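Local structure of hypothetical protein Atu1826 (Agrobacterium tumefaciens, 2I3D) at residues 52-57 with 85-90; 127-132 with 151-156. The protein is of unknown function but is probably a serine hydrolase of the alpha/beta hydrolase fold, with sequence kinship to the X-Pro dipeptidyl-peptidase (S15) family. All coordinates share one frame; numbering follows the deposited sequence.

Interaction 1: 52-57 with 85-90; sequences ILHPHP and FNFRSI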
loop_
_atom_site.group_PDB
_atom_site.type_symbol
_atom_site.label_atom_id
_atom_site.label_comp_id
_atom_site.label_asym_id
_atom_site.label_seq_id
_atom_site.Cartn_x
_atom_site.Cartn_y
_atom_site.Cartn_z
ATOM N N ILE B 52 10.266 8.101 -8.928
ATOM C CA ILE B 52 9.853 6.950 -8.101
ATOM C C ILE B 52 8.786 6.148 -8.852
ATOM O O ILE B 52 7.758 6.754 -9.277
ATOM C CB ILE B 52 9.265 7.411 -6.723
ATOM C CG1 ILE B 52 10.037 8.612 -6.157
ATOM C CG2 ILE B 52 9.193 6.202 -5.753
ATOM C CD1 ILE B 52 11.498 8.341 -5.805
ATOM N N LEU B 53 9.003 4.825 -8.996
ATOM C CA LEU B 53 8.184 3.965 -9.859
ATOM C C LEU B 53 7.475 2.880 -9.058
ATOM O O LEU B 53 8.084 2.242 -8.206
ATOM C CB LEU B 53 9.060 3.343 -10.977
ATOM C CG LEU B 53 9.762 4.409 -11.834
ATOM C CD1 LEU B 53 10.797 3.793 -12.799
ATOM C CD2 LEU B 53 8.712 5.279 -12.559
ATOM N N HIS B 54 6.178 2.686 -9.321
ATOM C CA HIS B 54 5.346 1.820 -8.464
ATOM C C HIS B 54 5.184 0.363 -8.971
ATOM O O HIS B 54 5.588 0.039 -10.112
ATOM C CB HIS B 54 3.981 2.514 -8.216
ATOM C CG HIS B 54 3.086 2.556 -9.420
ATOM N ND1 HIS B 54 2.443 1.446 -9.921
ATOM C CD2 HIS B 54 2.664 3.609 -10.172
ATOM C CE1 HIS B 54 1.675 1.805 -10.943
ATOM N NE2 HIS B 54 1.779 3.111 -11.107
ATOM N N PRO B 55 4.629 -0.541 -8.133
ATOM C CA PRO B 55 4.380 -1.918 -8.549
ATOM C C PRO B 55 3.325 -2.135 -9.620
ATOM O O PRO B 55 2.563 -1.210 -9.985
ATOM C CB PRO B 55 3.910 -2.628 -7.253
ATOM C CG PRO B 55 4.526 -1.793 -6.147
ATOM C CD PRO B 55 4.416 -0.354 -6.678
ATOM N N HIS B 56 3.258 -3.384 -10.072
ATOM C CA HIS B 56 2.219 -3.787 -11.029
ATOM C C HIS B 56 0.834 -3.678 -10.360
ATOM O O HIS B 56 0.701 -3.907 -9.149
ATOM C CB HIS B 56 2.476 -5.232 -11.422
ATOM C CG HIS B 56 1.713 -5.686 -12.614
ATOM N ND1 HIS B 56 0.381 -6.042 -12.553
ATOM C CD2 HIS B 56 2.119 -5.917 -13.885
ATOM C CE1 HIS B 56 -0.006 -6.448 -13.756
ATOM N NE2 HIS B 56 1.030 -6.373 -14.580
ATOM N N PRO B 57 -0.207 -3.339 -11.137
ATOM C CA PRO B 57 -1.555 -3.331 -10.509
ATOM C C PRO B 57 -2.026 -4.664 -9.908
ATOM O O PRO B 57 -2.916 -4.661 -9.016
ATOM C CB PRO B 57 -2.485 -2.875 -11.637
ATOM C CG PRO B 57 -1.714 -3.113 -12.927
ATOM C CD PRO B 57 -0.229 -2.887 -12.543
ATOM N N PHE B 85 4.647 9.008 -10.093
ATOM C CA PHE B 85 3.478 9.096 -10.987
ATOM C C PHE B 85 2.848 7.728 -11.228
ATOM O O PHE B 85 3.469 6.697 -10.997
ATOM C CB PHE B 85 3.903 9.716 -12.337
ATOM C CG PHE B 85 4.726 8.792 -13.206
ATOM C CD1 PHE B 85 4.103 8.014 -14.191
ATOM C CD2 PHE B 85 6.116 8.669 -13.013
ATOM C CE1 PHE B 85 4.843 7.119 -14.973
ATOM C CE2 PHE B 85 6.860 7.755 -13.800
ATOM C CZ PHE B 85 6.216 7.000 -14.773
ATOM N N ASN B 86 1.602 7.741 -11.715
ATOM C CA ASN B 86 0.882 6.527 -12.025
ATOM C C ASN B 86 1.181 6.110 -13.442
ATOM O O ASN B 86 1.070 6.931 -14.365
ATOM C CB ASN B 86 -0.616 6.740 -11.841
ATOM C CG ASN B 86 -1.047 6.567 -10.403
ATOM O OD1 ASN B 86 -0.379 5.868 -9.608
ATOM N ND2 ASN B 86 -2.194 7.165 -10.051
ATOM N N PHE B 87 1.554 4.848 -13.619
ATOM C CA PHE B 87 1.725 4.308 -14.990
ATOM C C PHE B 87 0.408 4.397 -15.761
ATOM O O PHE B 87 -0.676 4.474 -15.151
ATOM C CB PHE B 87 2.204 2.855 -14.992
ATOM C CG PHE B 87 3.664 2.698 -14.631
ATOM C CD1 PHE B 87 4.679 3.365 -15.352
ATOM C CD2 PHE B 87 4.026 1.833 -13.583
ATOM C CE1 PHE B 87 6.044 3.195 -14.981
ATOM C CE2 PHE B 87 5.377 1.626 -13.221
ATOM C CZ PHE B 87 6.392 2.323 -13.907
ATOM N N ARG B 88 0.492 4.375 -17.097
ATOM C CA ARG B 88 -0.735 4.266 -17.939
ATOM C C ARG B 88 -1.716 3.253 -17.365
ATOM O O ARG B 88 -1.308 2.138 -16.946
ATOM C CB ARG B 88 -0.384 3.849 -19.381
ATOM C CG ARG B 88 0.282 2.476 -19.506
ATOM C CD ARG B 88 0.816 2.238 -20.946
ATOM N NE ARG B 88 1.772 3.261 -21.349
ATOM C CZ ARG B 88 2.117 3.495 -22.618
ATOM N NH1 ARG B 88 1.592 2.732 -23.577
ATOM N NH2 ARG B 88 2.986 4.461 -22.921
ATOM N N SER B 89 -3.000 3.659 -17.361
ATOM C CA SER B 89 -4.178 2.863 -16.911
ATOM C C SER B 89 -4.425 2.967 -15.410
ATOM O O SER B 89 -5.510 2.612 -14.964
ATOM C CB SER B 89 -4.105 1.393 -17.295
ATOM O OG SER B 89 -3.391 0.627 -16.309
ATOM N N ILE B 90 -3.423 3.411 -14.633
ATOM C CA ILE B 90 -3.541 3.491 -13.163
ATOM C C ILE B 90 -4.072 4.889 -12.722
ATOM O O ILE B 90 -3.599 5.935 -13.186
ATOM C CB ILE B 90 -2.138 3.218 -12.517
ATOM C CG1 ILE B 90 -1.457 1.940 -13.100
ATOM C CG2 ILE B 90 -2.210 3.266 -10.970
ATOM C CD1 ILE B 90 -2.199 0.641 -12.891
HETATM O O HOH W 1 5.127 6.154 -8.656
HETATM O O HOH W 2 5.355 4.574 -11.587
#

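Interaction 2: 127-132 with 151-156; sequences AGYSFG and SIAPQP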
loop_
_atom_site.group_PDB
_atom_site.type_symbol
_atom_site.label_atom_id
_atom_site.label_comp_id
_atom_site.label_asym_id
_atom_site.label_seq_id
_atom_site.Cartn_x
_atom_site.Cartn_y
_atom_site.Cartn_z
ATOM N N ALA B 127 14.152 5.271 -8.224
ATOM C CA ALA B 127 13.865 4.299 -7.166
ATOM C C ALA B 127 12.597 3.590 -7.587
ATOM O O ALA B 127 11.602 4.267 -7.910
ATOM C CB ALA B 127 13.671 5.004 -5.834
ATOM N N GLY B 128 12.612 2.260 -7.621
ATOM C CA GLY B 128 11.448 1.495 -8.079
ATOM C C GLY B 128 11.133 0.336 -7.143
ATOM O O GLY B 128 12.042 -0.242 -6.568
ATOM N N TYR B 129 9.856 -0.013 -7.013
ATOM C CA TYR B 129 9.442 -1.112 -6.135
ATOM C C TYR B 129 8.737 -2.176 -6.961
ATOM O O TYR B 129 7.782 -1.885 -7.694
ATOM C CB TYR B 129 8.538 -0.489 -5.038
ATOM C CG TYR B 129 7.837 -1.488 -4.164
ATOM C CD1 TYR B 129 8.417 -2.724 -3.860
ATOM C CD2 TYR B 129 6.577 -1.184 -3.630
ATOM C CE1 TYR B 129 7.705 -3.687 -3.041
ATOM C CE2 TYR B 129 5.880 -2.111 -2.847
ATOM C CZ TYR B 129 6.437 -3.334 -2.566
ATOM O OH TYR B 129 5.695 -4.159 -1.755
ATOM N N SER B 130 9.239 -3.411 -6.883
ATOM C CA SER B 130 8.676 -4.539 -7.562
ATOM C C SER B 130 8.758 -4.345 -9.095
ATOM O O SER B 130 9.857 -4.107 -9.616
ATOM C CB SER B 130 7.254 -4.819 -7.047
ATOM O OG SER B 130 6.814 -6.129 -7.388
ATOM N N PHE B 131 7.623 -4.424 -9.813
ATOM C CA PHE B 131 7.641 -4.128 -11.261
ATOM C C PHE B 131 8.328 -2.759 -11.534
ATOM O O PHE B 131 9.067 -2.598 -12.511
ATOM C CB PHE B 131 6.203 -4.148 -11.767
ATOM C CG PHE B 131 6.013 -3.654 -13.196
ATOM C CD1 PHE B 131 6.026 -4.544 -14.252
ATOM C CD2 PHE B 131 5.659 -2.333 -13.432
ATOM C CE1 PHE B 131 5.765 -4.085 -15.545
ATOM C CE2 PHE B 131 5.392 -1.862 -14.718
ATOM C CZ PHE B 131 5.460 -2.733 -15.762
ATOM N N GLY B 132 8.079 -1.769 -10.663
ATOM C CA GLY B 132 8.725 -0.473 -10.775
ATOM C C GLY B 132 10.258 -0.544 -10.768
ATOM O O GLY B 132 10.891 0.293 -11.402
ATOM N N SER B 151 16.423 -0.432 -5.975
ATOM C CA SER B 151 15.497 -1.442 -6.521
ATOM C C SER B 151 15.003 -2.247 -5.344
ATOM O O SER B 151 15.759 -3.039 -4.779
ATOM C CB SER B 151 16.183 -2.353 -7.530
ATOM O OG SER B 151 16.389 -1.658 -8.717
ATOM N N ILE B 152 13.747 -2.013 -4.971
ATOM C CA ILE B 152 13.123 -2.634 -3.821
ATOM C C ILE B 152 12.310 -3.840 -4.354
ATOM O O ILE B 152 11.418 -3.678 -5.205
ATOM C CB ILE B 152 12.190 -1.673 -3.105
ATOM C CG1 ILE B 152 12.997 -0.508 -2.522
ATOM C CG2 ILE B 152 11.494 -2.421 -1.979
ATOM C CD1 ILE B 152 13.542 0.558 -3.505
ATOM N N ALA B 153 12.645 -5.028 -3.870
ATOM C CA ALA B 153 11.907 -6.261 -4.248
ATOM C C ALA B 153 11.869 -6.519 -5.761
ATOM O O ALA B 153 10.795 -6.758 -6.308
ATOM C CB ALA B 153 10.439 -6.267 -3.703
ATOM N N PRO B 154 13.026 -6.540 -6.422
ATOM C CA PRO B 154 13.021 -6.833 -7.869
ATOM C C PRO B 154 12.613 -8.311 -8.127
ATOM O O PRO B 154 12.755 -9.151 -7.206
ATOM C CB PRO B 154 14.484 -6.595 -8.253
ATOM C CG PRO B 154 15.268 -7.039 -7.035
ATOM C CD PRO B 154 14.390 -6.501 -5.856
ATOM N N GLN B 155 12.109 -8.644 -9.336
ATOM C CA GLN B 155 11.522 -9.960 -9.566
ATOM C C GLN B 155 12.229 -10.557 -10.777
ATOM O O GLN B 155 11.651 -10.662 -11.859
ATOM C CB GLN B 155 10.025 -9.836 -9.896
ATOM C CG GLN B 155 9.181 -9.128 -8.855
ATOM C CD GLN B 155 7.947 -8.556 -9.528
ATOM O OE1 GLN B 155 6.811 -9.083 -9.416
ATOM N NE2 GLN B 155 8.166 -7.471 -10.247
ATOM N N PRO B 156 13.504 -10.934 -10.620
ATOM C CA PRO B 156 14.239 -11.427 -11.819
ATOM C C PRO B 156 13.851 -12.853 -12.293
ATOM O O PRO B 156 14.356 -13.314 -13.338
ATOM C CB PRO B 156 15.703 -11.455 -11.356
ATOM C CG PRO B 156 15.634 -11.585 -9.786
ATOM C CD PRO B 156 14.333 -10.872 -9.395
HETATM O O HOH W 3 10.743 -6.499 -10.691
#

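Interaction 1: 52-57 with 85-90
The imidazole of His54 reaches across to the backbone of Phe87, whose N gives its hydrogen to His54 NE2 over 3.1 Å in a nearly straight bond, though from a position tilted out of the ring plane. On the other side of the imidazole, ND1 donates to Pro55 O at 2.7 Å, in the plane of that carbonyl and on a lone pair. With chi1 at 71°, CG is tucked between the backbone N and the carbonyl carbon, which lets the ring hang toward 85-90 while ND1 stays near its own chain. Around the ring the packing is close. Phe87 brings its edge to one face of the imidazole, the planes inclined at 55° and CD2 3.5 Å from His54 CE1. Phe85 O sits at the rim, 3.3 Å from CD2 of His54, and Ile90 CG1 also lies at the edge. A flat residue with one donor and one acceptor suits this slot between two loops that leave the ends of parallel strands.

At the strand end the two chains share no direct backbone hydrogen bond, and two waters bridge them: one links Ile52 O to Phe85 O, and a second accepts from His54 N and donates to Phe85 O, while Leu53 lies alongside Phe85 and reaches Phe87 in an apolar patch. The looser side is the other end, where partly exposed Pro57 merely rests CB on Ile90 CD1, 3.7 Å away, both offering only hydrocarbon.

Because NE2 accepts and ND1 donates, His54 is most consistently read as the neutral tautomer protonated on ND1, its ring rotation fixed by the two bonds.

Interaction 2: 127-132 with 151-156
Gly128 and Tyr129 pair in parallel with Ser151 and Ile152 where two strands of a beta-alpha-beta unit end, and the first strand turns into what appears to be the nucleophile elbow of an alpha/beta hydrolase, Gly128-Tyr129-Ser130-Phe131-Gly132. Ile152 N donates to Gly128 O at 2.9 Å, and Ser130 N returns a bond of 2.8 Å to Ile152 O. Ser130 then takes a positive phi of 64°, the strained conformation expected of the elbow; its OG is hydrogen-bonded to His212, as in a Ser-His-Asp triad with Asp179. Glycine suits both flanking sites: Gly132 O blocks the place of a side chain at Gly128 and, less severely, Tyr129 O crowds that at Gly132.

Tyr129 can be traced outward. Its CB carries CG opposite the backbone N (chi1 171°), which lays the ring on the sheet face that also carries Ile152. CD1 then meets Ile152 twice, 3.4 Å from its O at the ring edge and 3.6 Å from its CG2. Further on, CE1 touches small Ala153 at CB, 3.8 Å away, again edge-on, and at the tip OH bonds to His212 O.

Beyond the strands, Gln155 NE2 lies 3.1 Å from Phe131 N without bonding to it, both being donors; in relatives the N-H following the nucleophile contributes to the oxyanion hole. A water accepts from Gln155 N and NE2, and gives a hydrogen to Ser130 O at 2.8 Å.

In the fold
From the N terminus, strand 49-53 runs into 52-57, helix 66-77 crosses over, and strand 81-85 leads to 85-90, where interaction 1 closes a loop of 27 residues. Helix 101-117 then carries the chain to strand 124-129, on the other flank of 49-53. Interaction 2 opens there and closes 18 residues later, after helix 131-142 and strand 146-152. The two loops follow in series, neither nested nor crossed, yet they meet in the sheet: Leu53 N lies 2.9 Å from Ala127 O, a probable hydrogen bond, and Pro55 packs on Tyr129. Together they tie four adjacent parallel strands at the end carrying the probable nucleophile.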